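Local coordinates for protein hydrogenase (NiFe) small subunit HydA (Allochromatium vinosum, PDB 3MYR) that probably passes electrons through its three iron-sulfur clusters to and from the large subunit of a [NiFe] hydrogenase, the enzyme that splits molecular hydrogen, at residues T155-H160 against R166-D171; E201-E206 against A243-L248. One frame throughout, in Å; residues are numbered along the deposited sequence.

In the fold
The two contacts follow one another along the chain, interaction 1 closing before interaction 2 opens, and they belong to different halves of the small subunit. Interaction 1 joins helix 151-164 to the loop that follows it, in the N-terminal part built round a mainly parallel sheet, away from the annotated sites. Interaction 2 brings together two loops, 201-206 and 243-248, of the C-terminal part, where the second [4Fe-4S] cluster and the [3Fe-4S] cluster are bound. The centres of interaction 1 and interaction 2 lie about 33 Å apart, and their nearest atoms about 14 Å apart. Interaction 2 also borders the large subunit, whereas no other chain of the assembly touches interaction 1.

Interaction 1. Residues T155-H160 against R166-D171; sequences TGVIAH and RLPELD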
loop_
_atom_site.group_PDB
_atom_site.type_symbol
_atom_site.label_atom_id
_atom_site.label_comp_id
_atom_site.label_asym_id
_atom_site.label_seq_id
_atom_site.Cartn_x
_atom_site.Cartn_y
_atom_site.Cartn_z
ATOM N N THR A 155 18.922 1.047 4.367
ATOM C CA THR A 155 19.526 1.863 5.410
ATOM C C THR A 155 21.043 1.565 5.512
ATOM O O THR A 155 21.782 2.398 5.955
ATOM C CB THR A 155 18.841 1.607 6.792
ATOM O OG1 THR A 155 18.835 0.191 7.049
ATOM C CG2 THR A 155 17.381 2.037 6.757
ATOM N N GLY A 156 21.463 0.354 5.188
ATOM C CA GLY A 156 22.882 -0.003 5.074
ATOM C C GLY A 156 23.695 0.902 4.126
ATOM O O GLY A 156 24.803 1.341 4.456
ATOM N N VAL A 157 23.131 1.177 2.964
ATOM C CA VAL A 157 23.746 2.051 1.998
ATOM C C VAL A 157 23.764 3.453 2.554
ATOM O O VAL A 157 24.778 4.157 2.463
ATOM C CB VAL A 157 22.935 2.054 0.696
ATOM C CG1 VAL A 157 23.454 3.171 -0.286
ATOM C CG2 VAL A 157 23.136 0.707 -0.034
ATOM N N ILE A 158 22.654 3.884 3.127
ATOM C CA ILE A 158 22.618 5.206 3.694
ATOM C C ILE A 158 23.619 5.339 4.838
ATOM O O ILE A 158 24.331 6.334 4.896
ATOM C CB ILE A 158 21.191 5.573 4.172
ATOM C CG1 ILE A 158 20.269 5.684 2.957
ATOM C CG2 ILE A 158 21.210 6.892 4.986
ATOM C CD1 ILE A 158 18.754 5.726 3.341
ATOM N N ALA A 159 23.684 4.338 5.721
ATOM C CA ALA A 159 24.599 4.430 6.873
ATOM C C ALA A 159 26.065 4.423 6.376
ATOM O O ALA A 159 26.905 5.062 6.957
ATOM C CB ALA A 159 24.399 3.237 7.822
ATOM N N HIS A 160 26.360 3.634 5.331
ATOM C CA HIS A 160 27.704 3.625 4.763
ATOM C C HIS A 160 28.124 5.070 4.372
ATOM O O HIS A 160 29.228 5.541 4.698
ATOM C CB HIS A 160 27.699 2.731 3.538
ATOM C CG HIS A 160 29.062 2.429 2.996
ATOM N ND1 HIS A 160 29.926 3.413 2.544
ATOM C CD2 HIS A 160 29.653 1.246 2.705
ATOM C CE1 HIS A 160 31.060 2.848 2.168
ATOM N NE2 HIS A 160 30.908 1.534 2.220
ATOM N N ARG A 166 31.604 8.363 2.225
ATOM C CA ARG A 166 31.876 8.059 0.811
ATOM C C ARG A 166 30.825 7.154 0.183
ATOM O O ARG A 166 30.090 6.467 0.883
ATOM C CB ARG A 166 33.253 7.359 0.642
ATOM C CG ARG A 166 33.352 5.948 1.324
ATOM C CD ARG A 166 34.445 6.144 2.393
ATOM N NE ARG A 166 35.188 4.972 2.753
ATOM C CZ ARG A 166 36.017 4.899 3.802
ATOM N NH1 ARG A 166 36.197 5.925 4.640
ATOM N NH2 ARG A 166 36.663 3.757 4.025
ATOM N N LEU A 167 30.851 7.063 -1.135
ATOM C CA LEU A 167 29.975 6.108 -1.824
ATOM C C LEU A 167 30.498 4.671 -1.655
ATOM O O LEU A 167 31.696 4.439 -1.650
ATOM C CB LEU A 167 29.966 6.513 -3.315
ATOM C CG LEU A 167 29.667 8.047 -3.422
ATOM C CD1 LEU A 167 30.235 8.789 -4.651
ATOM C CD2 LEU A 167 28.192 8.317 -3.276
ATOM N N PRO A 168 29.616 3.700 -1.468
ATOM C CA PRO A 168 30.123 2.343 -1.529
ATOM C C PRO A 168 30.811 2.002 -2.850
ATOM O O PRO A 168 30.496 2.591 -3.890
ATOM C CB PRO A 168 28.858 1.458 -1.379
ATOM C CG PRO A 168 27.797 2.354 -0.814
ATOM C CD PRO A 168 28.164 3.776 -1.259
ATOM N N GLU A 169 31.684 1.003 -2.830
ATOM C CA GLU A 169 32.172 0.428 -4.084
ATOM C C GLU A 169 31.008 -0.234 -4.837
ATOM O O GLU A 169 30.250 -0.979 -4.226
ATOM C CB GLU A 169 33.273 -0.593 -3.806
ATOM C CG GLU A 169 34.466 0.011 -3.059
ATOM C CD GLU A 169 35.221 1.026 -3.945
ATOM O OE1 GLU A 169 35.698 0.608 -5.015
ATOM O OE2 GLU A 169 35.280 2.236 -3.619
ATOM N N LEU A 170 30.952 -0.015 -6.159
ATOM C CA LEU A 170 29.841 -0.411 -6.983
ATOM C C LEU A 170 30.267 -1.474 -7.995
ATOM O O LEU A 170 31.389 -1.464 -8.441
ATOM C CB LEU A 170 29.301 0.815 -7.726
ATOM C CG LEU A 170 28.955 2.026 -6.855
ATOM C CD1 LEU A 170 28.390 3.253 -7.706
ATOM C CD2 LEU A 170 27.840 1.549 -5.841
ATOM N N ASP A 171 29.354 -2.343 -8.399
ATOM C CA ASP A 171 29.582 -3.210 -9.541
ATOM C C ASP A 171 29.316 -2.477 -10.891
ATOM O O ASP A 171 29.075 -1.246 -10.950
ATOM C CB ASP A 171 28.744 -4.503 -9.395
ATOM C CG ASP A 171 27.259 -4.296 -9.715
ATOM O OD1 ASP A 171 26.888 -3.164 -10.113
ATOM O OD2 ASP A 171 26.425 -5.207 -9.428
#
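One face of the H160 imidazole is covered by P168, while CG of R166 sits at the ring edge, in plane. The pyrrolidine lies over that face: P168 CG stands 4.1 Å from the ring centroid and only 13° off the normal, a CH-pi contact, and P168 CA lies over the rim, 3.8 Å from H160 CE1. The two side chains run past each other in opposite senses. At the edge, R166 CG approaches H160 CE1 to 3.9 Å. The imidazole is carried out from the helix toward the loop because its CG is anti to the backbone N (chi1 -169°). There ND1 gives a weak hydrogen bond to R166 O at 3.5 Å, bent to 139°. H160 and P168 bury the largest areas of the contact.

Helix 151-164 packs beside the mainly parallel sheet of the N-terminal part, and the chain leaving it passes crosswise beside H160, P168 reaching I142 of strand 141-144. One helical turn before H160, V157 CG1 also approaches the proline, 4.5 Å from P168 CG, while V157 further packs on V144 and F179. The R166 side chain bends at its second torsion, and its NH1 is hydrogen-bonded to F164 O at the end of the helix.

Interaction 2. Residues E201-E206 against A243-L248; sequences ESFDDE and AGHPCL. With F3S (Fe3-s4 cluster), chain K.
With CG anti to its carbonyl carbon (chi1 -57°), F203 sends its ring to the loop 243-248, where its edge meets G244 and P246; C247, whose SG is anti to the backbone N (chi1 175°), directs its sulfur to the [3Fe-4S] cluster. This is the C-terminal, cluster-binding part of the hydrogenase small subunit, and the contact joins two irregular loops of it against the large subunit. Two atoms lie at the edge of the phenyl ring, in its plane: G244 O, 3.6 Å from F203 CD1, and P246 CD, 3.7 Å from F203 CE1, the proline side chain crossing the phenylalanine at about a right angle. F463 and W468 of the large subunit meet the same ring edge-to-face. A water lies within hydrogen-bonding distance of both F203 O and, at 2.9 Å, G244 O.

Beyond the phenyl ring, P246 CD lies above the rim of the H245 imidazole. That imidazole is fixed at both nitrogens: NE2 is hydrogen-bonded to Y262 OH, and ND1 donates to P246 O at 2.7 Å, in the carbonyl plane and on a lone pair. In the loop 201-206, E201 N bonds D205 OD2 at 2.8 Å, and D205 also caps helix 206-210 through OD1. D204 forms a salt bridge to K461 of the large subunit. P246 packs on C219, a ligand of the second [4Fe-4S] cluster. One residue further on, C247 SG binds the cluster iron FE1 at 2.3 Å, and L248 N lies 3.2 Å from the cluster sulfide S1.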
loop_
_atom_site.group_PDB
_atom_site.type_symbol
_atom_site.label_atom_id
_atom_site.label_comp_id
_atom_site.label_asym_id
_atom_site.label_seq_id
_atom_site.Cartn_x
_atom_site.Cartn_y
_atom_site.Cartn_z
ATOM N N GLU A 201 9.317 -30.624 -7.369
ATOM C CA GLU A 201 8.550 -30.619 -8.607
ATOM C C GLU A 201 7.206 -29.991 -8.422
ATOM O O GLU A 201 6.503 -29.846 -9.364
ATOM C CB GLU A 201 8.452 -32.054 -9.169
ATOM C CG GLU A 201 9.883 -32.578 -9.280
ATOM C CD GLU A 201 10.062 -33.590 -10.379
ATOM O OE1 GLU A 201 10.441 -33.132 -11.508
ATOM O OE2 GLU A 201 9.813 -34.808 -10.114
ATOM N N SER A 202 6.877 -29.588 -7.195
ATOM C CA SER A 202 5.709 -28.738 -6.959
ATOM C C SER A 202 6.029 -28.016 -5.668
ATOM O O SER A 202 7.096 -28.276 -5.092
ATOM C CB SER A 202 4.426 -29.587 -6.807
ATOM O OG SER A 202 4.436 -30.181 -5.532
ATOM N N PHE A 203 5.124 -27.154 -5.200
ATOM C CA PHE A 203 5.309 -26.385 -3.986
ATOM C C PHE A 203 5.149 -27.137 -2.686
ATOM O O PHE A 203 5.551 -26.620 -1.589
ATOM C CB PHE A 203 4.460 -25.091 -4.035
ATOM C CG PHE A 203 4.790 -24.273 -5.220
ATOM C CD1 PHE A 203 5.894 -23.426 -5.206
ATOM C CD2 PHE A 203 4.064 -24.427 -6.413
ATOM C CE1 PHE A 203 6.265 -22.727 -6.356
ATOM C CE2 PHE A 203 4.417 -23.716 -7.520
ATOM C CZ PHE A 203 5.547 -22.887 -7.502
ATOM N N ASP A 204 4.587 -28.352 -2.744
ATOM C CA ASP A 204 4.565 -29.110 -1.489
ATOM C C ASP A 204 4.840 -30.614 -1.650
ATOM O O ASP A 204 4.425 -31.377 -0.803
ATOM C CB ASP A 204 3.214 -28.892 -0.751
ATOM C CG ASP A 204 2.012 -29.516 -1.511
ATOM O OD1 ASP A 204 2.212 -29.989 -2.662
ATOM O OD2 ASP A 204 0.877 -29.590 -0.917
ATOM N N ASP A 205 5.539 -31.047 -2.705
ATOM C CA ASP A 205 5.980 -32.435 -2.724
ATOM C C ASP A 205 7.115 -32.678 -1.735
ATOM O O ASP A 205 7.499 -31.788 -1.013
ATOM C CB ASP A 205 6.375 -32.896 -4.132
ATOM C CG ASP A 205 7.597 -32.141 -4.679
ATOM O OD1 ASP A 205 8.039 -31.175 -4.020
ATOM O OD2 ASP A 205 8.159 -32.554 -5.721
ATOM N N GLU A 206 7.648 -33.898 -1.706
ATOM C CA GLU A 206 8.731 -34.248 -0.774
ATOM C C GLU A 206 9.925 -33.267 -0.903
ATOM O O GLU A 206 10.422 -32.781 0.087
ATOM C CB GLU A 206 9.178 -35.728 -1.000
ATOM C CG GLU A 206 10.252 -36.168 -0.032
ATOM C CD GLU A 206 9.808 -36.153 1.473
ATOM O OE1 GLU A 206 10.687 -36.391 2.338
ATOM O OE2 GLU A 206 8.609 -35.911 1.798
ATOM N N ALA A 243 11.102 -19.493 2.256
ATOM C CA ALA A 243 9.665 -19.684 2.386
ATOM C C ALA A 243 8.974 -20.487 1.272
ATOM O O ALA A 243 7.753 -20.557 1.281
ATOM C CB ALA A 243 8.934 -18.279 2.548
ATOM N N GLY A 244 9.730 -20.975 0.282
ATOM C CA GLY A 244 9.243 -21.996 -0.640
ATOM C C GLY A 244 8.900 -21.471 -2.037
ATOM O O GLY A 244 8.350 -22.188 -2.813
ATOM N N HIS A 245 9.260 -20.228 -2.381
ATOM C CA HIS A 245 8.960 -19.745 -3.720
ATOM C C HIS A 245 10.258 -19.508 -4.482
ATOM O O HIS A 245 11.185 -18.907 -3.933
ATOM C CB HIS A 245 8.101 -18.406 -3.664
ATOM C CG HIS A 245 7.469 -18.073 -4.981
ATOM N ND1 HIS A 245 8.177 -17.518 -6.026
ATOM C CD2 HIS A 245 6.234 -18.356 -5.472
ATOM C CE1 HIS A 245 7.388 -17.416 -7.081
ATOM N NE2 HIS A 245 6.206 -17.917 -6.774
ATOM N N PRO A 246 10.290 -19.839 -5.788
ATOM C CA PRO A 246 11.480 -19.432 -6.609
ATOM C C PRO A 246 11.759 -17.947 -6.584
ATOM O O PRO A 246 10.819 -17.134 -6.550
ATOM C CB PRO A 246 11.138 -19.859 -8.025
ATOM C CG PRO A 246 9.624 -20.324 -7.992
ATOM C CD PRO A 246 9.322 -20.675 -6.535
ATOM N N CYS A 247 13.045 -17.580 -6.602
ATOM C CA CYS A 247 13.437 -16.182 -6.787
ATOM C C CYS A 247 12.859 -15.751 -8.179
ATOM O O CYS A 247 13.037 -16.446 -9.189
ATOM C CB CYS A 247 14.952 -16.170 -6.829
ATOM S SG CYS A 247 15.680 -14.508 -7.215
ATOM N N LEU A 248 12.246 -14.577 -8.238
ATOM C CA LEU A 248 11.731 -13.993 -9.478
ATOM C C LEU A 248 12.802 -13.237 -10.255
ATOM O O LEU A 248 12.504 -12.771 -11.388
ATOM C CB LEU A 248 10.633 -12.931 -9.124
ATOM C CG LEU A 248 9.458 -13.445 -8.232
ATOM C CD1 LEU A 248 8.552 -12.275 -7.766
ATOM C CD2 LEU A 248 8.669 -14.500 -8.920
HETATM FE FE1 F3S K . 14.889 -13.093 -5.571
HETATM FE FE3 F3S K . 13.927 -10.622 -5.151
HETATM FE FE4 F3S K . 15.479 -11.675 -3.345
HETATM S S1 F3S K . 12.789 -12.347 -6.059
HETATM S S2 F3S K . 15.174 -13.826 -3.473
HETATM S S3 F3S K . 16.100 -11.186 -5.448
HETATM S S4 F3S K . 13.736 -10.438 -2.949
HETATM O O HOH W 1 7.988 -24.921 -2.047
#